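Local structure of Wnt inhibitor of Dorsal protein (Drosophila melanogaster, 4KRR) at residues A[67-70]-A[71-75]. The protein probably binds Frizzled seven-transmembrane receptors and signals through them to the nucleus as a secreted Wnt ligand, seen here as its N-terminal domain and linker. Numbering follows the deposited sequence.
With NA (sodium ion), chain F.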
ATOM      1  N   VAL A  67      -2.036  -0.577   4.985  1.00 38.15           N
ATOM      2  CA  VAL A  67      -3.286  -1.277   4.700  1.00 35.37           C
ATOM      3  C   VAL A  67      -3.084  -2.794   4.693  1.00 36.67           C
ATOM      4  O   VAL A  67      -3.921  -3.545   5.197  1.00 40.06           O
ATOM      5  CB  VAL A  67      -3.907  -0.808   3.362  1.00 41.26           C
ATOM      6  CG1 VAL A  67      -5.132  -1.641   3.013  1.00 40.20           C
ATOM      7  CG2 VAL A  67      -4.270   0.674   3.435  1.00 38.59           C
ATOM      8  N   HIS A  68      -1.963  -3.235   4.130  1.00 35.90           N
ATOM      9  CA  HIS A  68      -1.610  -4.651   4.121  1.00 31.77           C
ATOM     10  C   HIS A  68      -1.466  -5.164   5.550  1.00 41.98           C
ATOM     11  O   HIS A  68      -1.922  -6.260   5.877  1.00 48.27           O
ATOM     12  CB  HIS A  68      -0.305  -4.869   3.348  1.00 35.73           C
ATOM     13  CG  HIS A  68       0.037  -6.309   3.119  1.00 44.27           C
ATOM     14  ND1 HIS A  68       0.621  -7.100   4.085  1.00 43.22           N
ATOM     15  CD2 HIS A  68      -0.106  -7.096   2.026  1.00 45.21           C
ATOM     16  CE1 HIS A  68       0.816  -8.313   3.600  1.00 45.34           C
ATOM     17  NE2 HIS A  68       0.385  -8.338   2.352  1.00 44.56           N
ATOM     18  N   THR A  69      -0.833  -4.360   6.398  1.00 47.66           N
ATOM     19  CA  THR A  69      -0.644  -4.717   7.798  1.00 50.52           C
ATOM     20  C   THR A  69      -1.987  -4.775   8.520  1.00 56.69           C
ATOM     21  O   THR A  69      -2.260  -5.715   9.267  1.00 50.54           O
ATOM     22  CB  THR A  69       0.282  -3.714   8.517  1.00 57.38           C
ATOM     23  OG1 THR A  69       1.567  -3.711   7.883  1.00 59.59           O
ATOM     24  CG2 THR A  69       0.448  -4.088   9.983  1.00 57.28           C
ATOM     25  N   LEU A  70      -2.823  -3.768   8.280  1.00 50.90           N
ATOM     26  CA  LEU A  70      -4.131  -3.675   8.917  1.00 52.08           C
ATOM     27  C   LEU A  70      -5.057  -4.805   8.476  1.00 48.07           C
ATOM     28  O   LEU A  70      -5.767  -5.393   9.291  1.00 49.33           O
ATOM     29  CB  LEU A  70      -4.777  -2.317   8.626  1.00 47.88           C
ATOM     30  CG  LEU A  70      -6.187  -2.104   9.180  1.00 55.42           C
ATOM     31  CD1 LEU A  70      -6.201  -2.268  10.693  1.00 55.93           C
ATOM     32  CD2 LEU A  70      -6.728  -0.737   8.777  1.00 55.52           C
ATOM     33  N   THR A  71      -5.046  -5.100   7.180  1.00 41.33           N
ATOM     34  CA  THR A  71      -5.853  -6.185   6.635  1.00 43.24           C
ATOM     35  C   THR A  71      -5.441  -7.528   7.232  1.00 54.89           C
ATOM     36  O   THR A  71      -6.288  -8.322   7.654  1.00 44.81           O
ATOM     37  CB  THR A  71      -5.712  -6.268   5.105  1.00 46.72           C
ATOM     38  OG1 THR A  71      -6.053  -5.005   4.521  1.00 40.37           O
ATOM     39  CG2 THR A  71      -6.619  -7.352   4.538  1.00 48.35           C
ATOM     40  N   LYS A  72      -4.135  -7.770   7.269  1.00 50.89           N
ATOM     41  CA  LYS A  72      -3.600  -9.039   7.753  1.00 60.59           C
ATOM     42  C   LYS A  72      -3.849  -9.225   9.245  1.00 55.46           C
ATOM     43  O   LYS A  72      -4.292 -10.288   9.680  1.00 59.89           O
ATOM     44  CB  LYS A  72      -2.103  -9.136   7.449  1.00 58.03           C
ATOM     45  CG  LYS A  72      -1.487 -10.489   7.760  1.00 60.93           C
ATOM     46  CD  LYS A  72      -0.037 -10.552   7.305  1.00 66.42           C
ATOM     47  CE  LYS A  72       0.551 -11.938   7.518  1.00 81.72           C
ATOM     48  NZ  LYS A  72       1.969 -12.022   7.069  1.00 83.06           N
ATOM     49  N   ASP A  73      -3.568  -8.187  10.026  1.00 57.24           N
ATOM     50  CA  ASP A  73      -3.738  -8.252  11.474  1.00 57.58           C
ATOM     51  C   ASP A  73      -5.199  -8.418  11.881  1.00 62.17           C
ATOM     52  O   ASP A  73      -5.498  -9.078  12.878  1.00 69.71           O
ATOM     53  CB  ASP A  73      -3.129  -7.021  12.144  1.00 60.33           C
ATOM     54  CG  ASP A  73      -1.614  -7.043  12.131  1.00 71.92           C
ATOM     55  OD1 ASP A  73      -1.037  -7.729  11.261  1.00 73.30           O
ATOM     56  OD2 ASP A  73      -1.002  -6.376  12.990  1.00 78.45           O
ATOM     57  N   CYS A  74      -6.105  -7.823  11.112  1.00 62.76           N
ATOM     58  CA  CYS A  74      -7.535  -7.977  11.361  1.00 60.06           C
ATOM     59  C   CYS A  74      -7.954  -9.427  11.172  1.00 65.41           C
ATOM     60  O   CYS A  74      -8.682  -9.986  11.991  1.00 66.75           O
ATOM     61  CB  CYS A  74      -8.353  -7.076  10.433  1.00 50.81           C
ATOM     62  SG  CYS A  74      -8.461  -5.349  10.961  1.00 63.07           S
ATOM     63  N   ALA A  75      -7.484 -10.031  10.085  1.00 62.80           N
ATOM     64  CA  ALA A  75      -7.794 -11.423   9.787  1.00 58.14           C
ATOM     65  C   ALA A  75      -7.191 -12.355  10.832  1.00 57.21           C
ATOM     66  O   ALA A  75      -7.770 -13.389  11.161  1.00 62.45           O
ATOM     67  CB  ALA A  75      -7.300 -11.787   8.398  1.00 50.50           C
TER
HETATM   68 NA    NA F 305      -8.709  -8.906  14.450  1.00 80.13          NA
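V67 and T71 meet one turn apart near the C-terminal end of helix 53-75, where the carbonyl O of V67 is gripped twice: by the backbone N of T71 at 2.8 Å, the ordinary alpha-helical i to i+4 bond, and by its OG1, which donates at 2.7 Å. The two donors come from opposite faces of the carbonyl plane. T71 can fold its hydroxyl back this way because OG1 lies beside its own backbone N (chi1 -56°), and the buried polar group is thereby satisfied within the helix. Buried L70 packs its CD1 3.8 Å from SG of C74; that sulfur is disulfide-bonded to C82. This helix end also carries the sodium site: the carbonyl O of C74 binds the ion at 2.7 Å, together with I79 and C82. The solvent side is carried by K72, which runs fully extended, its CD passing obliquely 4.4 Å from CE1 of H68, whose NE2 is hydrogen-bonded to the backbone O of K156. On the flank covered by helix 8-26, T69 and D73 lie side by side, and OD2 of D73 forms a salt bridge with K14. With an alanine at D73, K14 would probably lose its carboxylate partner, and with it the salt bridge joining this turn to helix 8-26. Helix 97-107 packs on V67, L70 and T71, and L155 of strand 149-155 touches H68 and T71.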